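Local coordinates for protein thiosulfate reductase (Thermus thermophilus, PDB 2VPZ) that probably reduces polysulfide or thiosulfate as the molybdenum-containing subunit of a membrane-associated complex, carrying two molybdopterin guanine dinucleotides and a [4Fe-4S] cluster, at residues 468-474 with 701-706; 107-112 with 473-479; 676-680 with 712-716. One frame throughout, in Å; residues are numbered along the deposited sequence.

Interaction 1: 468-474 with 701-706; sequences LPQEHVM and HKAPLM. With MGD (2-amino-5,6-dimercapto-7-methyl-3,7,8a,9-tetrahydro-8-oxa-1,3,9,10-tetraaza-anthracen-4-one guanosine dinucleotide), chain H.
Three waters bridge these two loops, and no direct hydrogen bond joins them. Residues 468-474 follow strand 462-466 of the parallel sheet. Residues 701-706 belong to the loop after strand 692-696, in the dinucleotide-binding region. The loops run in opposite directions, with CA atoms 6.0 Å apart for Pro469 and Leu705 and 4.7 Å for Glu471 and Ala703. Pro469 centres an inverse gamma turn. Ala703 to Met706 form a type I turn, with Met706 N bonded to Ala703 O at 3.1 Å.

Water 1 joins Pro469 O (2.8 Å) to Leu705 N (3.1 Å). Water 2 lies 2.8 Å from Glu471 N and 3.1 Å from His701 ND1, with a weak bond from Gln470 NE2. Water 3 links Glu471 OE2 (3.0 Å) to Lys702 N (3.2 Å). Glu471 is extended (chi1 t, chi2 t). Its OE2 is hydrogen-bonded to Tyr718 OH, and OE1 forms a salt bridge with Lys453. Lys702 pairs with Glu677.

Van der Waals contacts complete the interface. Glu471 CB lies 3.1 Å from Lys702 O, and Gln470 CG 3.6 Å from Met706 SD. Pro469 CG meets Leu705 CB at 3.6 Å. Met706 (m, t, p) reaches Leu468 CD1 with CE at 3.7 Å.

Residues 468-474 also line an MGD pocket. Gln470 OE1 comes 3.5 Å from MGD O2', and His472 NE2 lies 3.6 Å from MGD O3'.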
loop_
_atom_site.group_PDB
_atom_site.type_symbol
_atom_site.label_atom_id
_atom_site.label_comp_id
_atom_site.label_asym_id
_atom_site.label_seq_id
_atom_site.Cartn_x
_atom_site.Cartn_y
_atom_site.Cartn_z
ATOM N N LEU A 468 -24.171 -4.830 -43.007
ATOM C CA LEU A 468 -24.392 -6.134 -42.404
ATOM C C LEU A 468 -25.882 -6.544 -42.561
ATOM O O LEU A 468 -26.722 -5.693 -42.858
ATOM C CB LEU A 468 -23.961 -6.099 -40.903
ATOM C CG LEU A 468 -22.530 -5.605 -40.509
ATOM C CD1 LEU A 468 -22.514 -4.979 -39.086
ATOM C CD2 LEU A 468 -21.504 -6.759 -40.623
ATOM N N PRO A 469 -26.189 -7.863 -42.478
ATOM C CA PRO A 469 -27.582 -8.301 -42.604
ATOM C C PRO A 469 -28.270 -8.270 -41.233
ATOM O O PRO A 469 -28.451 -9.306 -40.589
ATOM C CB PRO A 469 -27.486 -9.715 -43.173
ATOM C CG PRO A 469 -26.126 -10.209 -42.747
ATOM C CD PRO A 469 -25.241 -8.964 -42.735
ATOM N N GLN A 470 -28.624 -7.057 -40.800
ATOM C CA GLN A 470 -29.300 -6.808 -39.515
ATOM C C GLN A 470 -30.770 -7.251 -39.545
ATOM O O GLN A 470 -31.265 -7.623 -40.601
ATOM C CB GLN A 470 -29.225 -5.340 -39.202
ATOM C CG GLN A 470 -27.844 -4.796 -39.016
ATOM C CD GLN A 470 -27.638 -4.297 -37.602
ATOM O OE1 GLN A 470 -26.572 -3.801 -37.228
ATOM N NE2 GLN A 470 -28.700 -4.431 -36.797
ATOM N N GLU A 471 -31.481 -7.164 -38.425
ATOM C CA GLU A 471 -32.885 -7.575 -38.453
ATOM C C GLU A 471 -33.822 -6.638 -39.254
ATOM O O GLU A 471 -34.851 -7.096 -39.762
ATOM C CB GLU A 471 -33.493 -7.787 -37.045
ATOM C CG GLU A 471 -34.940 -8.263 -37.138
ATOM C CD GLU A 471 -35.736 -8.041 -35.873
ATOM O OE1 GLU A 471 -36.903 -8.497 -35.814
ATOM O OE2 GLU A 471 -35.193 -7.402 -34.946
ATOM N N HIS A 472 -33.507 -5.356 -39.394
ATOM C CA HIS A 472 -34.370 -4.418 -40.167
ATOM C C HIS A 472 -33.954 -4.241 -41.660
ATOM O O HIS A 472 -34.652 -3.577 -42.405
ATOM C CB HIS A 472 -34.372 -3.001 -39.605
ATOM C CG HIS A 472 -33.159 -2.227 -39.923
ATOM N ND1 HIS A 472 -33.060 -1.363 -40.959
ATOM C CD2 HIS A 472 -31.930 -2.333 -39.424
ATOM C CE1 HIS A 472 -31.817 -0.959 -41.089
ATOM N NE2 HIS A 472 -31.102 -1.538 -40.155
ATOM N N VAL A 473 -32.800 -4.766 -42.066
ATOM C CA VAL A 473 -32.346 -4.679 -43.460
ATOM C C VAL A 473 -33.036 -5.813 -44.274
ATOM O O VAL A 473 -33.376 -5.649 -45.462
ATOM C CB VAL A 473 -30.771 -4.826 -43.601
ATOM C CG1 VAL A 473 -30.347 -4.879 -45.077
ATOM C CG2 VAL A 473 -30.050 -3.671 -42.860
ATOM N N MET A 474 -33.256 -6.949 -43.623
ATOM C CA MET A 474 -33.902 -8.106 -44.221
ATOM C C MET A 474 -35.452 -8.050 -44.234
ATOM O O MET A 474 -36.132 -9.073 -44.314
ATOM C CB MET A 474 -33.384 -9.421 -43.595
ATOM C CG MET A 474 -31.851 -9.503 -43.418
ATOM S SD MET A 474 -30.921 -9.184 -44.956
ATOM C CE MET A 474 -31.380 -10.654 -45.969
ATOM N N HIS A 701 -30.067 -8.924 -30.433
ATOM C CA HIS A 701 -30.386 -9.015 -31.872
ATOM C C HIS A 701 -31.145 -10.314 -32.228
ATOM O O HIS A 701 -30.835 -11.375 -31.658
ATOM C CB HIS A 701 -29.075 -9.007 -32.776
ATOM C CG HIS A 701 -28.263 -7.764 -32.764
ATOM N ND1 HIS A 701 -28.260 -6.865 -33.789
ATOM C CD2 HIS A 701 -27.412 -7.283 -31.855
ATOM C CE1 HIS A 701 -27.448 -5.869 -33.507
ATOM N NE2 HIS A 701 -26.916 -6.100 -32.327
ATOM N N LYS A 702 -32.152 -10.212 -33.100
ATOM C CA LYS A 702 -32.802 -11.408 -33.653
ATOM C C LYS A 702 -32.429 -11.203 -35.152
ATOM O O LYS A 702 -33.173 -10.610 -35.929
ATOM C CB LYS A 702 -34.330 -11.455 -33.510
ATOM C CG LYS A 702 -34.963 -10.305 -32.750
ATOM C CD LYS A 702 -35.152 -10.606 -31.263
ATOM C CE LYS A 702 -35.635 -9.370 -30.481
ATOM N NZ LYS A 702 -34.985 -9.256 -29.121
ATOM N N ALA A 703 -31.227 -11.653 -35.528
ATOM C CA ALA A 703 -30.750 -11.516 -36.905
ATOM C C ALA A 703 -29.765 -12.682 -37.138
ATOM O O ALA A 703 -28.537 -12.499 -37.021
ATOM C CB ALA A 703 -30.057 -10.134 -37.066
ATOM N N PRO A 704 -30.294 -13.886 -37.508
ATOM C CA PRO A 704 -29.494 -15.098 -37.775
ATOM C C PRO A 704 -28.296 -15.010 -38.711
ATOM O O PRO A 704 -27.350 -15.795 -38.601
ATOM C CB PRO A 704 -30.517 -16.113 -38.322
ATOM C CG PRO A 704 -31.862 -15.538 -37.995
ATOM C CD PRO A 704 -31.656 -14.034 -38.037
ATOM N N LEU A 705 -28.357 -14.076 -39.645
ATOM C CA LEU A 705 -27.287 -13.919 -40.619
ATOM C C LEU A 705 -26.043 -13.206 -40.053
ATOM O O LEU A 705 -24.953 -13.380 -40.586
ATOM C CB LEU A 705 -27.827 -13.299 -41.924
ATOM C CG LEU A 705 -28.844 -14.187 -42.702
ATOM C CD1 LEU A 705 -29.421 -13.416 -43.908
ATOM C CD2 LEU A 705 -28.188 -15.508 -43.160
ATOM N N MET A 706 -26.219 -12.385 -39.009
ATOM C CA MET A 706 -25.053 -11.772 -38.297
ATOM C C MET A 706 -24.834 -12.931 -37.252
ATOM O O MET A 706 -25.391 -12.931 -36.155
ATOM C CB MET A 706 -25.381 -10.422 -37.608
ATOM C CG MET A 706 -25.536 -9.170 -38.529
ATOM S SD MET A 706 -26.133 -7.674 -37.642
ATOM C CE MET A 706 -24.638 -7.077 -36.826
HETATM P PB MGD H . -26.584 1.830 -34.801
HETATM O O1B MGD H . -27.225 0.806 -33.915
HETATM O O2B MGD H . -25.090 1.901 -34.882
HETATM O O3B MGD H . -27.351 3.194 -34.406
HETATM O O3A MGD H . -28.640 5.268 -33.838
HETATM P PA MGD H . -28.015 4.504 -35.091
HETATM O O1A MGD H . -26.822 5.166 -35.763
HETATM O O2A MGD H . -29.176 4.054 -35.905
HETATM O "O5'" MGD H . -27.055 1.608 -36.279
HETATM C "C5'" MGD H . -26.189 1.838 -37.391
HETATM C "C4'" MGD H . -26.805 1.091 -38.574
HETATM O "O4'" MGD H . -26.011 1.586 -39.646
HETATM C "C3'" MGD H . -26.623 -0.404 -38.570
HETATM O "O3'" MGD H . -27.667 -0.925 -39.403
HETATM C "C2'" MGD H . -25.243 -0.554 -39.230
HETATM O "O2'" MGD H . -25.166 -1.851 -39.761
HETATM C "C1'" MGD H . -25.256 0.527 -40.313
HETATM N N9 MGD H . -23.942 1.064 -40.834
HETATM C C8 MGD H . -22.817 1.227 -40.136
HETATM N N7 MGD H . -21.809 1.769 -40.858
HETATM C C5 MGD H . -22.299 2.031 -42.090
HETATM C C6 MGD H . -21.803 2.669 -43.389
HETATM O O6 MGD H . -20.598 3.077 -43.543
HETATM N N1 MGD H . -22.723 2.744 -44.407
HETATM C C2 MGD H . -24.014 2.295 -44.319
HETATM N N2 MGD H . -24.911 2.375 -45.348
HETATM N N3 MGD H . -24.467 1.758 -43.178
HETATM C C4 MGD H . -23.710 1.565 -42.047
HETATM C C10 MGD H . -27.869 6.223 -33.044
HETATM C C11 MGD H . -28.826 6.937 -32.152
HETATM O O11 MGD H . -29.678 5.927 -31.609
HETATM C C12 MGD H . -28.260 7.790 -31.078
HETATM S S12 MGD H . -27.032 8.946 -31.387
HETATM C C13 MGD H . -28.726 7.761 -29.828
HETATM S S13 MGD H . -28.144 8.629 -28.535
HETATM C C14 MGD H . -29.845 7.006 -29.357
HETATM N N15 MGD H . -29.355 5.974 -28.399
HETATM C C16 MGD H . -30.308 5.046 -28.052
HETATM C C17 MGD H . -30.379 4.282 -26.804
HETATM O O17 MGD H . -29.477 4.401 -25.922
HETATM N N18 MGD H . -31.425 3.474 -26.622
HETATM C C19 MGD H . -32.411 3.321 -27.528
HETATM N N19 MGD H . -33.434 2.433 -27.343
HETATM N N20 MGD H . -32.404 4.021 -28.665
HETATM C C21 MGD H . -31.420 4.848 -29.000
HETATM N N22 MGD H . -31.429 5.470 -30.184
HETATM C C23 MGD H . -30.516 6.483 -30.590
HETATM O O HOH W 1 -30.038 -11.556 -40.239
HETATM O O HOH W 2 -30.495 -6.504 -35.927
HETATM O O HOH W 3 -32.437 -7.147 -33.890
#

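Interaction 2: 107-112 with 473-479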
loop_
_atom_site.group_PDB
_atom_site.type_symbol
_atom_site.label_atom_id
_atom_site.label_comp_id
_atom_site.label_asym_id
_atom_site.label_seq_id
_atom_site.Cartn_x
_atom_site.Cartn_y
_atom_site.Cartn_z
ATOM N N ARG A 107 -42.750 -9.127 -46.507
ATOM C CA ARG A 107 -41.615 -8.382 -45.918
ATOM C C ARG A 107 -41.456 -8.969 -44.479
ATOM O O ARG A 107 -42.398 -8.926 -43.679
ATOM C CB ARG A 107 -41.915 -6.870 -45.799
ATOM C CG ARG A 107 -41.443 -5.971 -46.932
ATOM C CD ARG A 107 -42.198 -4.639 -46.910
ATOM N NE ARG A 107 -42.278 -4.012 -48.221
ATOM C CZ ARG A 107 -43.149 -3.072 -48.595
ATOM N NH1 ARG A 107 -44.047 -2.629 -47.728
ATOM N NH2 ARG A 107 -43.130 -2.585 -49.831
ATOM N N GLY A 108 -40.282 -9.510 -44.136
ATOM C CA GLY A 108 -40.072 -10.122 -42.830
ATOM C C GLY A 108 -39.565 -11.529 -43.083
ATOM O O GLY A 108 -38.502 -11.959 -42.610
ATOM N N GLU A 109 -40.387 -12.269 -43.830
ATOM C CA GLU A 109 -40.043 -13.616 -44.356
ATOM C C GLU A 109 -38.678 -13.179 -45.012
ATOM O O GLU A 109 -38.599 -12.055 -45.486
ATOM C CB GLU A 109 -41.103 -13.947 -45.415
ATOM C CG GLU A 109 -41.114 -15.316 -46.086
ATOM C CD GLU A 109 -42.361 -15.473 -46.964
ATOM O OE1 GLU A 109 -43.417 -14.931 -46.552
ATOM O OE2 GLU A 109 -42.291 -16.104 -48.034
ATOM N N GLY A 110 -37.637 -14.000 -45.081
ATOM C CA GLY A 110 -36.388 -13.516 -45.667
ATOM C C GLY A 110 -35.933 -13.951 -47.060
ATOM O O GLY A 110 -34.752 -14.245 -47.266
ATOM N N LYS A 111 -36.871 -13.973 -48.016
ATOM C CA LYS A 111 -36.636 -14.399 -49.431
ATOM C C LYS A 111 -36.137 -13.319 -50.426
ATOM O O LYS A 111 -36.873 -12.392 -50.742
ATOM C CB LYS A 111 -37.913 -15.071 -50.003
ATOM C CG LYS A 111 -37.911 -16.609 -50.026
ATOM C CD LYS A 111 -38.656 -17.216 -48.839
ATOM C CE LYS A 111 -40.111 -17.495 -49.202
ATOM N NZ LYS A 111 -40.699 -18.620 -48.404
ATOM N N TYR A 112 -34.910 -13.475 -50.931
ATOM C CA TYR A 112 -34.246 -12.548 -51.852
ATOM C C TYR A 112 -33.619 -13.226 -53.072
ATOM O O TYR A 112 -33.379 -14.427 -53.051
ATOM C CB TYR A 112 -33.131 -11.799 -51.123
ATOM C CG TYR A 112 -33.646 -10.851 -50.118
ATOM C CD1 TYR A 112 -33.898 -11.240 -48.796
ATOM C CD2 TYR A 112 -34.071 -9.588 -50.516
ATOM C CE1 TYR A 112 -34.565 -10.407 -47.915
ATOM C CE2 TYR A 112 -34.730 -8.736 -49.664
ATOM C CZ TYR A 112 -34.982 -9.139 -48.349
ATOM O OH TYR A 112 -35.686 -8.327 -47.513
ATOM N N VAL A 473 -32.800 -4.766 -42.066
ATOM C CA VAL A 473 -32.346 -4.679 -43.460
ATOM C C VAL A 473 -33.036 -5.813 -44.274
ATOM O O VAL A 473 -33.376 -5.649 -45.462
ATOM C CB VAL A 473 -30.771 -4.826 -43.601
ATOM C CG1 VAL A 473 -30.347 -4.879 -45.077
ATOM C CG2 VAL A 473 -30.050 -3.671 -42.860
ATOM N N MET A 474 -33.256 -6.949 -43.623
ATOM C CA MET A 474 -33.902 -8.106 -44.221
ATOM C C MET A 474 -35.452 -8.050 -44.234
ATOM O O MET A 474 -36.132 -9.073 -44.314
ATOM C CB MET A 474 -33.384 -9.421 -43.595
ATOM C CG MET A 474 -31.851 -9.503 -43.418
ATOM S SD MET A 474 -30.921 -9.184 -44.956
ATOM C CE MET A 474 -31.380 -10.654 -45.969
ATOM N N TRP A 475 -36.000 -6.838 -44.123
ATOM C CA TRP A 475 -37.460 -6.583 -44.252
ATOM C C TRP A 475 -37.656 -5.714 -45.498
ATOM O O TRP A 475 -38.777 -5.304 -45.807
ATOM C CB TRP A 475 -38.049 -5.818 -43.066
ATOM C CG TRP A 475 -38.494 -6.673 -41.931
ATOM C CD1 TRP A 475 -37.749 -7.603 -41.249
ATOM C CD2 TRP A 475 -39.795 -6.688 -41.327
ATOM N NE1 TRP A 475 -38.509 -8.186 -40.262
ATOM C CE2 TRP A 475 -39.762 -7.636 -40.279
ATOM C CE3 TRP A 475 -40.978 -5.971 -41.557
ATOM C CZ2 TRP A 475 -40.883 -7.913 -39.475
ATOM C CZ3 TRP A 475 -42.096 -6.233 -40.765
ATOM C CH2 TRP A 475 -42.031 -7.198 -39.721
ATOM N N ALA A 476 -36.577 -5.425 -46.213
ATOM C CA ALA A 476 -36.635 -4.556 -47.386
ATOM C C ALA A 476 -36.917 -5.130 -48.801
ATOM O O ALA A 476 -36.592 -6.303 -49.073
ATOM C CB ALA A 476 -35.292 -3.728 -47.460
ATOM N N ASP A 477 -37.570 -4.329 -49.664
ATOM C CA ASP A 477 -37.757 -4.666 -51.100
ATOM C C ASP A 477 -36.415 -3.980 -51.559
ATOM O O ASP A 477 -36.302 -2.772 -51.444
ATOM C CB ASP A 477 -38.908 -3.891 -51.829
ATOM C CG ASP A 477 -40.085 -3.535 -50.940
ATOM O OD1 ASP A 477 -40.600 -4.453 -50.267
ATOM O OD2 ASP A 477 -40.498 -2.346 -50.929
ATOM N N VAL A 478 -35.429 -4.713 -52.070
ATOM C CA VAL A 478 -34.139 -4.090 -52.430
ATOM C C VAL A 478 -33.262 -3.645 -51.244
ATOM O O VAL A 478 -33.616 -2.746 -50.436
ATOM C CB VAL A 478 -34.207 -2.809 -53.396
ATOM C CG1 VAL A 478 -32.924 -2.743 -54.272
ATOM C CG2 VAL A 478 -35.443 -2.815 -54.285
ATOM N N ILE A 479 -32.103 -4.306 -51.180
ATOM C CA ILE A 479 -31.025 -4.127 -50.214
ATOM C C ILE A 479 -29.846 -3.670 -51.097
ATOM O O ILE A 479 -29.545 -4.331 -52.082
ATOM C CB ILE A 479 -30.620 -5.499 -49.518
ATOM C CG1 ILE A 479 -31.739 -6.021 -48.623
ATOM C CG2 ILE A 479 -29.306 -5.320 -48.708
ATOM C CD1 ILE A 479 -31.733 -7.549 -48.379
HETATM O O HOH W 4 -38.009 -9.727 -46.218
#
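This contact packs the loop between strands 99-101 and 112-114 against the turn that leads into strand 479-481 of the parallel sheet, where Ile479 is backbone hydrogen-bonded to Leu99 of strand 99-101. The CA atoms of Gly108 and Trp475 come within 4.6 Å.

Charge pairing holds one end. Arg107 and Asp477 form a two-pronged salt bridge, with NE to OD1 at 2.7 Å and NH2 to OD2 at 2.9 Å. Both residues have further partners. Arg107 NH1 bonds the carbonyls of Leu456 and Leu459. Asp477 OD1 also forms a salt bridge with Arg101, and OD2 accepts a hydrogen bond from Tyr462 N.

Two contacts are CH-pi. The CA of Gly108 sits 3.5 Å from the centroid of the five-membered ring of Trp475, nearly on the ring normal. A CB here would come tight against the indole. The backbone angles of Gly108 (126/-57) independently call for glycine. At the other end, Ile479 CD1 lies 3.7 Å from the centroid of the Tyr112 ring, over its face.

Apolar packing continues around Tyr112, whose CE1 is 3.7 Å from Met474 CE. The end of the Met474 side chain comes nearer to the 107-112 loop than its CA-to-CB bond suggests.

Water 4 fills the gap between the backbones. It accepts a bond from Gly108 N (3.1 Å) and lies 2.5 Å from Glu109 O and 2.8 Å from Met474 O.

The turn itself is closed by Ala476 N to Val473 O at 3.3 Å. Across the contact, the Tyr112 OH group donates to Ala476 O at 2.7 Å.

Interaction 3: 676-680 with 712-716; sequences KEGPV and RGASD. With MGD (2-amino-5,6-dimercapto-7-methyl-3,7,8a,9-tetrahydro-8-oxa-1,3,9,10-tetraaza-anthracen-4-one guanosine dinucleotide), chain H.
Residues 676-680 belong to strand 676-683, but Gly678 departs from regular strand geometry (phi/psi -3/153); a CB there would be crowded by Pro679 CD. Residues 712-716 form a loop beside them, with CA atoms 5.2 Å apart for Glu677 and Ala714 and 5.0 Å for Val680 and Gly713. Gly713 has a positive phi (72/-174), which favours glycine.

Glu677 points toward the loop. Its chi1 is off-well at -103°, then chi2 is m (-57°), so the side chain folds back and presents OE1 to Ser715 N. That bond is 2.6 Å and nearly straight (167°), the one direct hydrogen bond between the segments. OE2 pairs with Lys702. Val680 also has an off-well chi1 (-123°), and its CG2 packs 3.5 Å from Ala714 CB. Ser715 has chi1 t, and its OG bonds Tyr718 N. Water 5 spans Pro679 O (2.9 Å) and Gly713 N (3.1 Å).

Asp716 points away from the strand with chi1 p (71°). Its OD2 accepts from MGD N18 at 3.2 Å and, weakly, from N19 at 3.3 Å. OD2 also accepts from Gln720 NE2, and OD1 is hydrogen-bonded to His697 ND1. Asp716 thus holds the pterin end of the cofactor. The strand backs a cofactor-binding loop of the molybdopterin dinucleotide-binding domain, a member of the double-psi beta-barrel clan.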
loop_
_atom_site.group_PDB
_atom_site.type_symbol
_atom_site.label_atom_id
_atom_site.label_comp_id
_atom_site.label_asym_id
_atom_site.label_seq_id
_atom_site.Cartn_x
_atom_site.Cartn_y
_atom_site.Cartn_z
ATOM N N LYS A 676 -41.122 -9.613 -23.154
ATOM C CA LYS A 676 -39.981 -10.337 -22.550
ATOM C C LYS A 676 -38.712 -10.132 -23.383
ATOM O O LYS A 676 -38.785 -10.186 -24.612
ATOM C CB LYS A 676 -40.242 -11.850 -22.508
ATOM C CG LYS A 676 -40.929 -12.407 -21.298
ATOM C CD LYS A 676 -41.757 -13.633 -21.688
ATOM C CE LYS A 676 -42.539 -14.209 -20.514
ATOM N NZ LYS A 676 -41.698 -15.106 -19.644
ATOM N N GLU A 677 -37.566 -9.936 -22.738
ATOM C CA GLU A 677 -36.320 -9.796 -23.487
ATOM C C GLU A 677 -35.239 -10.866 -23.126
ATOM O O GLU A 677 -34.754 -10.916 -21.984
ATOM C CB GLU A 677 -35.781 -8.337 -23.432
ATOM C CG GLU A 677 -36.045 -7.562 -24.748
ATOM C CD GLU A 677 -35.436 -8.272 -25.963
ATOM O OE1 GLU A 677 -34.197 -8.442 -25.955
ATOM O OE2 GLU A 677 -36.177 -8.673 -26.886
ATOM N N GLY A 678 -34.982 -11.729 -24.133
ATOM C CA GLY A 678 -34.028 -12.857 -24.122
ATOM C C GLY A 678 -33.237 -12.981 -22.841
ATOM O O GLY A 678 -32.984 -11.899 -22.279
ATOM N N PRO A 679 -32.733 -14.181 -22.391
ATOM C CA PRO A 679 -31.954 -14.276 -21.135
ATOM C C PRO A 679 -30.675 -13.422 -20.971
ATOM O O PRO A 679 -29.805 -13.488 -21.836
ATOM C CB PRO A 679 -31.699 -15.795 -20.983
ATOM C CG PRO A 679 -31.602 -16.303 -22.393
ATOM C CD PRO A 679 -32.425 -15.308 -23.278
ATOM N N VAL A 680 -30.598 -12.646 -19.879
ATOM C CA VAL A 680 -29.460 -11.741 -19.507
ATOM C C VAL A 680 -28.815 -12.123 -18.180
ATOM O O VAL A 680 -29.503 -12.556 -17.249
ATOM C CB VAL A 680 -29.875 -10.231 -19.254
ATOM C CG1 VAL A 680 -29.083 -9.318 -20.165
ATOM C CG2 VAL A 680 -31.369 -10.051 -19.377
ATOM N N ARG A 712 -27.728 -12.978 -28.266
ATOM C CA ARG A 712 -26.955 -12.565 -27.079
ATOM C C ARG A 712 -27.425 -11.292 -26.317
ATOM O O ARG A 712 -27.656 -10.248 -26.935
ATOM C CB ARG A 712 -25.451 -12.458 -27.519
ATOM C CG ARG A 712 -25.086 -13.532 -28.600
ATOM C CD ARG A 712 -23.580 -13.657 -29.006
ATOM N NE ARG A 712 -22.821 -14.576 -28.153
ATOM C CZ ARG A 712 -22.322 -15.763 -28.483
ATOM N NH1 ARG A 712 -22.473 -16.259 -29.697
ATOM N NH2 ARG A 712 -21.659 -16.467 -27.575
ATOM N N GLY A 713 -27.617 -11.413 -25.000
ATOM C CA GLY A 713 -28.088 -10.325 -24.154
ATOM C C GLY A 713 -29.556 -9.933 -24.306
ATOM O O GLY A 713 -30.297 -10.591 -25.031
ATOM N N ALA A 714 -29.981 -8.866 -23.634
ATOM C CA ALA A 714 -31.352 -8.341 -23.697
ATOM C C ALA A 714 -31.350 -7.002 -24.447
ATOM O O ALA A 714 -30.419 -6.219 -24.266
ATOM C CB ALA A 714 -31.900 -8.121 -22.281
ATOM N N SER A 715 -32.363 -6.739 -25.272
ATOM C CA SER A 715 -32.469 -5.465 -26.006
ATOM C C SER A 715 -33.243 -4.411 -25.171
ATOM O O SER A 715 -34.370 -4.680 -24.773
ATOM C CB SER A 715 -33.203 -5.638 -27.357
ATOM O OG SER A 715 -33.598 -4.382 -27.889
ATOM N N ASP A 716 -32.664 -3.239 -24.884
ATOM C CA ASP A 716 -33.396 -2.210 -24.122
ATOM C C ASP A 716 -34.591 -1.646 -24.944
ATOM O O ASP A 716 -35.704 -1.457 -24.404
ATOM C CB ASP A 716 -32.458 -1.067 -23.631
ATOM C CG ASP A 716 -31.948 -0.133 -24.752
ATOM O OD1 ASP A 716 -31.359 -0.616 -25.738
ATOM O OD2 ASP A 716 -32.126 1.095 -24.614
HETATM P PB MGD H . -26.584 1.830 -34.801
HETATM O O1B MGD H . -27.225 0.806 -33.915
HETATM O O2B MGD H . -25.090 1.901 -34.882
HETATM O O3B MGD H . -27.351 3.194 -34.406
HETATM O O3A MGD H . -28.640 5.268 -33.838
HETATM P PA MGD H . -28.015 4.504 -35.091
HETATM O O1A MGD H . -26.822 5.166 -35.763
HETATM O O2A MGD H . -29.176 4.054 -35.905
HETATM O "O5'" MGD H . -27.055 1.608 -36.279
HETATM C "C5'" MGD H . -26.189 1.838 -37.391
HETATM C "C4'" MGD H . -26.805 1.091 -38.574
HETATM O "O4'" MGD H . -26.011 1.586 -39.646
HETATM C "C3'" MGD H . -26.623 -0.404 -38.570
HETATM O "O3'" MGD H . -27.667 -0.925 -39.403
HETATM C "C2'" MGD H . -25.243 -0.554 -39.230
HETATM O "O2'" MGD H . -25.166 -1.851 -39.761
HETATM C "C1'" MGD H . -25.256 0.527 -40.313
HETATM N N9 MGD H . -23.942 1.064 -40.834
HETATM C C8 MGD H . -22.817 1.227 -40.136
HETATM N N7 MGD H . -21.809 1.769 -40.858
HETATM C C5 MGD H . -22.299 2.031 -42.090
HETATM C C6 MGD H . -21.803 2.669 -43.389
HETATM O O6 MGD H . -20.598 3.077 -43.543
HETATM N N1 MGD H . -22.723 2.744 -44.407
HETATM C C2 MGD H . -24.014 2.295 -44.319
HETATM N N2 MGD H . -24.911 2.375 -45.348
HETATM N N3 MGD H . -24.467 1.758 -43.178
HETATM C C4 MGD H . -23.710 1.565 -42.047
HETATM C C10 MGD H . -27.869 6.223 -33.044
HETATM C C11 MGD H . -28.826 6.937 -32.152
HETATM O O11 MGD H . -29.678 5.927 -31.609
HETATM C C12 MGD H . -28.260 7.790 -31.078
HETATM S S12 MGD H . -27.032 8.946 -31.387
HETATM C C13 MGD H . -28.726 7.761 -29.828
HETATM S S13 MGD H . -28.144 8.629 -28.535
HETATM C C14 MGD H . -29.845 7.006 -29.357
HETATM N N15 MGD H . -29.355 5.974 -28.399
HETATM C C16 MGD H . -30.308 5.046 -28.052
HETATM C C17 MGD H . -30.379 4.282 -26.804
HETATM O O17 MGD H . -29.477 4.401 -25.922
HETATM N N18 MGD H . -31.425 3.474 -26.622
HETATM C C19 MGD H . -32.411 3.321 -27.528
HETATM N N19 MGD H . -33.434 2.433 -27.343
HETATM N N20 MGD H . -32.404 4.021 -28.665
HETATM C C21 MGD H . -31.420 4.848 -29.000
HETATM N N22 MGD H . -31.429 5.470 -30.184
HETATM C C23 MGD H . -30.516 6.483 -30.590
HETATM O O HOH W 5 -27.872 -14.304 -23.815
#

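Overall arrangement
From the N terminus, interaction 2 opens at 107-112 and closes at 473-479, a long loop of 360 residues. Before it closes, interaction 1 opens at 468-474, so the two cross and share Val473 and Met474. Interaction 3 then opens at 676-680. Interaction 1 closes at 701-706 and interaction 3 at 712-716, so these also cross. Interactions 2 and 3 follow in series, with nearest atoms about 13 Å apart. Interaction 1 ties the parallel-sheet region to the dinucleotide-binding region. Interaction 2 stays within the former and interaction 3 within the latter. A salt bridge from Lys702 NZ to Glu677 OE2 (2.6 Å) joins interactions 1 and 3, which approach opposite ends of the same MGD.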